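Local coordinates for protein sulfotransferase (Mycobacterium tuberculosis, PDB 2ZQ5) that probably transfers a sulfonate group from the donor PAPS to an acceptor molecule, as other sulfotransferases do, at residues R109-D114 against D330-F335; D240-T245 against A249-T254. All coordinates share one frame; numbering follows the deposited sequence.

Interaction 1. Residues R109-D114 against D330-F335; sequences RLLGAD and DIYRHF
Tyr332 and Asp114 meet through one short hydrogen bond, in which the phenol OH of Tyr332 donates to OD2 of Asp114 over 2.7 Å. The carboxylate lies almost in the plane of the tyrosine ring, the two planes being only 11° apart, and OD2 accepts with its anti lone pair, the one turned away from OD1. Along the ring edge from the hydroxyl, CD2 of Leu111 meets CE1 of Tyr332 at 3.9 Å, near the ring plane. Leu111 and Tyr332 run past each other in opposite directions, so the ring edge carries an apolar contact at its flank and a polar one at its end.

The next shell sets these groups in place. Asp114 swings its carboxylate anti to the backbone N (chi1 -172°), across to the tyrosine, while its second oxygen, OD1, accepts from the backbone N of Ala116. Both carboxylate oxygens are thus held, which fixes the rotation of the group. Met347 of helix 341-348 and the loop residues Leu337 and Leu339 pack on Tyr332, and Leu111 also rests on Val328, one helical turn before the tyrosine.

The contact thus joins the C-terminal part of helix 104-111 and the loop after it to helix 324-334 in the sulfotransferase fold. A buried carboxylate with a phenol and a backbone amide as donors is probably stabilised in its charged form, and the bond to Tyr332 gives an otherwise largely apolar junction a directional element.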
loop_
_atom_site.group_PDB
_atom_site.type_symbol
_atom_site.label_atom_id
_atom_site.label_comp_id
_atom_site.label_asym_id
_atom_site.label_seq_id
_atom_site.Cartn_x
_atom_site.Cartn_y
_atom_site.Cartn_z
ATOM N N ARG A 109 -9.108 -8.407 -4.544
ATOM C CA ARG A 109 -10.185 -9.128 -3.874
ATOM C C ARG A 109 -10.482 -10.464 -4.547
ATOM O O ARG A 109 -10.770 -11.455 -3.876
ATOM C CB ARG A 109 -11.455 -8.278 -3.856
ATOM C CG ARG A 109 -11.337 -6.988 -3.062
ATOM C CD ARG A 109 -12.604 -6.163 -3.196
ATOM N NE ARG A 109 -12.502 -4.870 -2.526
ATOM C CZ ARG A 109 -13.415 -3.909 -2.625
ATOM N NH1 ARG A 109 -14.498 -4.097 -3.368
ATOM N NH2 ARG A 109 -13.245 -2.759 -1.987
ATOM N N LEU A 110 -10.417 -10.487 -5.873
ATOM C CA LEU A 110 -10.678 -11.714 -6.613
ATOM C C LEU A 110 -9.604 -12.763 -6.342
ATOM O O LEU A 110 -9.904 -13.867 -5.889
ATOM C CB LEU A 110 -10.758 -11.421 -8.115
ATOM C CG LEU A 110 -12.038 -10.735 -8.602
ATOM C CD1 LEU A 110 -11.848 -10.226 -10.018
ATOM C CD2 LEU A 110 -13.198 -11.722 -8.535
ATOM N N LEU A 111 -8.350 -12.414 -6.607
ATOM C CA LEU A 111 -7.253 -13.349 -6.388
ATOM C C LEU A 111 -7.139 -13.743 -4.917
ATOM O O LEU A 111 -6.760 -14.869 -4.596
ATOM C CB LEU A 111 -5.935 -12.733 -6.875
ATOM C CG LEU A 111 -5.907 -12.354 -8.361
ATOM C CD1 LEU A 111 -4.588 -11.674 -8.696
ATOM C CD2 LEU A 111 -6.097 -13.597 -9.218
ATOM N N GLY A 112 -7.478 -12.818 -4.023
ATOM C CA GLY A 112 -7.398 -13.111 -2.604
ATOM C C GLY A 112 -8.567 -13.929 -2.084
ATOM O O GLY A 112 -8.555 -14.369 -0.932
ATOM N N ALA A 113 -9.570 -14.140 -2.932
ATOM C CA ALA A 113 -10.759 -14.901 -2.557
ATOM C C ALA A 113 -10.532 -16.409 -2.627
ATOM O O ALA A 113 -11.264 -17.182 -2.008
ATOM C CB ALA A 113 -11.927 -14.512 -3.450
ATOM N N ASP A 114 -9.527 -16.826 -3.389
ATOM C CA ASP A 114 -9.211 -18.245 -3.522
ATOM C C ASP A 114 -8.913 -18.790 -2.125
ATOM O O ASP A 114 -8.041 -18.274 -1.432
ATOM C CB ASP A 114 -7.982 -18.421 -4.414
ATOM C CG ASP A 114 -7.708 -19.871 -4.758
ATOM O OD1 ASP A 114 -7.922 -20.746 -3.895
ATOM O OD2 ASP A 114 -7.261 -20.136 -5.894
ATOM N N ASP A 330 -7.589 -16.588 -16.936
ATOM C CA ASP A 330 -6.453 -16.469 -17.839
ATOM C C ASP A 330 -5.166 -16.195 -17.064
ATOM O O ASP A 330 -4.087 -16.607 -17.480
ATOM C CB ASP A 330 -6.694 -15.363 -18.869
ATOM C CG ASP A 330 -5.813 -15.515 -20.095
ATOM O OD1 ASP A 330 -5.903 -16.569 -20.759
ATOM O OD2 ASP A 330 -5.030 -14.591 -20.397
ATOM N N ILE A 331 -5.284 -15.494 -15.941
ATOM C CA ILE A 331 -4.122 -15.205 -15.108
ATOM C C ILE A 331 -3.602 -16.524 -14.539
ATOM O O ILE A 331 -2.400 -16.790 -14.560
ATOM C CB ILE A 331 -4.488 -14.244 -13.956
ATOM C CG1 ILE A 331 -4.753 -12.846 -14.523
ATOM C CG2 ILE A 331 -3.362 -14.198 -12.924
ATOM C CD1 ILE A 331 -5.284 -11.859 -13.510
ATOM N N TYR A 332 -4.514 -17.353 -14.037
ATOM C CA TYR A 332 -4.130 -18.651 -13.493
ATOM C C TYR A 332 -3.494 -19.505 -14.588
ATOM O O TYR A 332 -2.473 -20.154 -14.368
ATOM C CB TYR A 332 -5.347 -19.383 -12.923
ATOM C CG TYR A 332 -5.683 -19.035 -11.487
ATOM C CD1 TYR A 332 -6.046 -17.738 -11.124
ATOM C CD2 TYR A 332 -5.659 -20.013 -10.493
ATOM C CE1 TYR A 332 -6.385 -17.427 -9.807
ATOM C CE2 TYR A 332 -5.994 -19.714 -9.176
ATOM C CZ TYR A 332 -6.358 -18.420 -8.840
ATOM O OH TYR A 332 -6.713 -18.124 -7.544
ATOM N N ARG A 333 -4.104 -19.495 -15.770
ATOM C CA ARG A 333 -3.592 -20.265 -16.898
ATOM C C ARG A 333 -2.170 -19.834 -17.232
ATOM O O ARG A 333 -1.272 -20.663 -17.367
ATOM C CB ARG A 333 -4.481 -20.061 -18.128
ATOM C CG ARG A 333 -3.996 -20.803 -19.369
ATOM C CD ARG A 333 -4.655 -20.265 -20.634
ATOM N NE ARG A 333 -4.338 -18.854 -20.847
ATOM C CZ ARG A 333 -3.113 -18.384 -21.067
ATOM N NH1 ARG A 333 -2.078 -19.211 -21.108
ATOM N NH2 ARG A 333 -2.921 -17.082 -21.235
ATOM N N HIS A 334 -1.976 -18.524 -17.364
ATOM C CA HIS A 334 -0.671 -17.966 -17.691
ATOM C C HIS A 334 0.417 -18.412 -16.714
ATOM O O HIS A 334 1.516 -18.781 -17.126
ATOM C CB HIS A 334 -0.746 -16.438 -17.701
ATOM C CG HIS A 334 0.539 -15.772 -18.083
ATOM N ND1 HIS A 334 1.059 -15.834 -19.359
ATOM C CD2 HIS A 334 1.414 -15.038 -17.357
ATOM C CE1 HIS A 334 2.196 -15.165 -19.401
ATOM N NE2 HIS A 334 2.436 -14.672 -18.199
ATOM N N PHE A 335 0.109 -18.374 -15.421
ATOM C CA PHE A 335 1.078 -18.757 -14.403
ATOM C C PHE A 335 1.100 -20.253 -14.097
ATOM O O PHE A 335 1.829 -20.698 -13.209
ATOM C CB PHE A 335 0.820 -17.971 -13.110
ATOM C CG PHE A 335 1.058 -16.488 -13.236
ATOM C CD1 PHE A 335 2.211 -15.996 -13.844
ATOM C CD2 PHE A 335 0.150 -15.583 -12.702
ATOM C CE1 PHE A 335 2.453 -14.620 -13.911
ATOM C CE2 PHE A 335 0.383 -14.203 -12.763
ATOM C CZ PHE A 335 1.537 -13.725 -13.368
#

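Interaction 2. Residues D240-T245 against A249-T254; sequences DALMAT and ALVVQT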
loop_
_atom_site.group_PDB
_atom_site.type_symbol
_atom_site.label_atom_id
_atom_site.label_comp_id
_atom_site.label_asym_id
_atom_site.label_seq_id
_atom_site.Cartn_x
_atom_site.Cartn_y
_atom_site.Cartn_z
ATOM N N ASP A 240 12.785 -4.308 -8.596
ATOM C CA ASP A 240 14.043 -5.008 -8.359
ATOM C C ASP A 240 14.107 -5.541 -6.932
ATOM O O ASP A 240 14.560 -6.663 -6.708
ATOM C CB ASP A 240 15.255 -4.107 -8.629
ATOM C CG ASP A 240 15.431 -3.785 -10.104
ATOM O OD1 ASP A 240 15.212 -4.678 -10.950
ATOM O OD2 ASP A 240 15.806 -2.636 -10.418
ATOM N N ALA A 241 13.648 -4.746 -5.968
ATOM C CA ALA A 241 13.658 -5.178 -4.575
ATOM C C ALA A 241 12.673 -6.323 -4.391
ATOM O O ALA A 241 12.931 -7.274 -3.649
ATOM C CB ALA A 241 13.287 -4.016 -3.656
ATOM N N LEU A 242 11.539 -6.223 -5.073
ATOM C CA LEU A 242 10.515 -7.247 -4.999
ATOM C C LEU A 242 11.076 -8.577 -5.500
ATOM O O LEU A 242 10.960 -9.599 -4.822
ATOM C CB LEU A 242 9.304 -6.812 -5.834
ATOM C CG LEU A 242 8.004 -7.619 -5.752
ATOM C CD1 LEU A 242 6.869 -6.773 -6.308
ATOM C CD2 LEU A 242 8.128 -8.931 -6.515
ATOM N N MET A 243 11.697 -8.562 -6.675
ATOM C CA MET A 243 12.257 -9.790 -7.234
ATOM C C MET A 243 13.441 -10.322 -6.430
ATOM O O MET A 243 13.651 -11.531 -6.364
ATOM C CB MET A 243 12.668 -9.577 -8.696
ATOM C CG MET A 243 11.516 -9.184 -9.616
ATOM S SD MET A 243 10.142 -10.368 -9.608
ATOM C CE MET A 243 10.691 -11.536 -10.830
ATOM N N ALA A 244 14.215 -9.435 -5.816
ATOM C CA ALA A 244 15.354 -9.886 -5.018
ATOM C C ALA A 244 14.850 -10.617 -3.774
ATOM O O ALA A 244 15.451 -11.596 -3.323
ATOM C CB ALA A 244 16.219 -8.696 -4.612
ATOM N N THR A 245 13.738 -10.134 -3.230
ATOM C CA THR A 245 13.142 -10.709 -2.029
ATOM C C THR A 245 12.259 -11.920 -2.325
ATOM O O THR A 245 12.200 -12.866 -1.535
ATOM C CB THR A 245 12.303 -9.639 -1.304
ATOM O OG1 THR A 245 13.119 -8.487 -1.063
ATOM C CG2 THR A 245 11.783 -10.166 0.024
ATOM N N ALA A 249 8.307 -14.584 -7.723
ATOM C CA ALA A 249 7.053 -13.838 -7.707
ATOM C C ALA A 249 6.302 -13.821 -9.033
ATOM O O ALA A 249 6.901 -13.876 -10.111
ATOM C CB ALA A 249 7.305 -12.403 -7.252
ATOM N N LEU A 250 4.979 -13.751 -8.930
ATOM C CA LEU A 250 4.093 -13.677 -10.085
ATOM C C LEU A 250 3.514 -12.272 -9.987
ATOM O O LEU A 250 2.783 -11.957 -9.048
ATOM C CB LEU A 250 2.991 -14.733 -9.977
ATOM C CG LEU A 250 3.502 -16.166 -9.805
ATOM C CD1 LEU A 250 2.324 -17.111 -9.647
ATOM C CD2 LEU A 250 4.354 -16.559 -11.008
ATOM N N VAL A 251 3.850 -11.427 -10.953
ATOM C CA VAL A 251 3.416 -10.036 -10.935
ATOM C C VAL A 251 2.364 -9.711 -11.986
ATOM O O VAL A 251 2.546 -10.002 -13.168
ATOM C CB VAL A 251 4.629 -9.110 -11.139
ATOM C CG1 VAL A 251 4.213 -7.659 -10.987
ATOM C CG2 VAL A 251 5.723 -9.461 -10.140
ATOM N N VAL A 252 1.269 -9.099 -11.540
ATOM C CA VAL A 252 0.174 -8.704 -12.420
ATOM C C VAL A 252 0.024 -7.189 -12.383
ATOM O O VAL A 252 -0.166 -6.607 -11.315
ATOM C CB VAL A 252 -1.174 -9.323 -11.974
ATOM C CG1 VAL A 252 -2.281 -8.903 -12.930
ATOM C CG2 VAL A 252 -1.061 -10.835 -11.917
ATOM N N GLN A 253 0.111 -6.558 -13.549
ATOM C CA GLN A 253 -0.031 -5.111 -13.644
ATOM C C GLN A 253 -1.314 -4.745 -14.378
ATOM O O GLN A 253 -1.597 -5.276 -15.455
ATOM C CB GLN A 253 1.158 -4.495 -14.384
ATOM C CG GLN A 253 1.036 -2.984 -14.561
ATOM C CD GLN A 253 2.194 -2.389 -15.327
ATOM O OE1 GLN A 253 2.745 -3.020 -16.226
ATOM N NE2 GLN A 253 2.560 -1.158 -14.986
ATOM N N THR A 254 -2.086 -3.839 -13.791
ATOM C CA THR A 254 -3.323 -3.390 -14.411
ATOM C C THR A 254 -3.009 -2.181 -15.283
ATOM O O THR A 254 -2.067 -1.433 -15.014
ATOM C CB THR A 254 -4.372 -3.003 -13.356
ATOM O OG1 THR A 254 -3.807 -2.054 -12.443
ATOM C CG2 THR A 254 -4.836 -4.233 -12.595
#
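Ala249, just ahead of strand 250-255, points its methyl at the preceding helix and meets two of its side chains. CB of Ala249 lies 3.6 Å from CD2 of Leu242, and SD of Met243 approaches the same CB at 4.2 Å. The small methyl therefore sits against two longer side chains sent out from adjacent helix positions. Leu242 arrives there because its CG stands anti to the backbone N (chi1 -171°).

Leu250 points away from the helix, to the other side of the sheet. Val251 faces the helix again, and its CG2 comes within 4.4 Å of CD2 of Leu242, a looser touch than that of Ala249; it also leans on Phe300 of helix 282-304. One leucine methyl branch thus bridges two residues of the strand side. Farther along, Gln253 rests on Phe300 as well, while the hydroxyl of Thr254 is hydrogen-bonded to that of Thr102.

On the helix, the hydroxyl of Thr245 bonds back to the carbonyl O of Ala241, 2.9 Å from OG1. A helix running through a short turn into an interior parallel strand, its apolar side packed on that strand, is the recurring unit of the P-loop-like α/β fold of sulfotransferases.

From the N terminus, the chain first reaches 109-114, at the end of the helix that follows strand 94-97. It then passes through strands 117-119 and 227-231 to 240-245, where interaction 2 closes a very short loop onto 249-254 and leads into strand 250-255. Only after helix 282-304 and edge strand 312-316 does 330-335 return to 109-114, so interaction 1 closes a long loop that contains all of interaction 2. The two do not cross, and they meet directly: CD1 of Phe335 packs 3.6 Å from CD2 of Leu250. Interaction 1 joins a helix end and its following loop to another helix, with Phe335 and Ile331 reaching Val252 on one sheet face; interaction 2 packs a helix on the other.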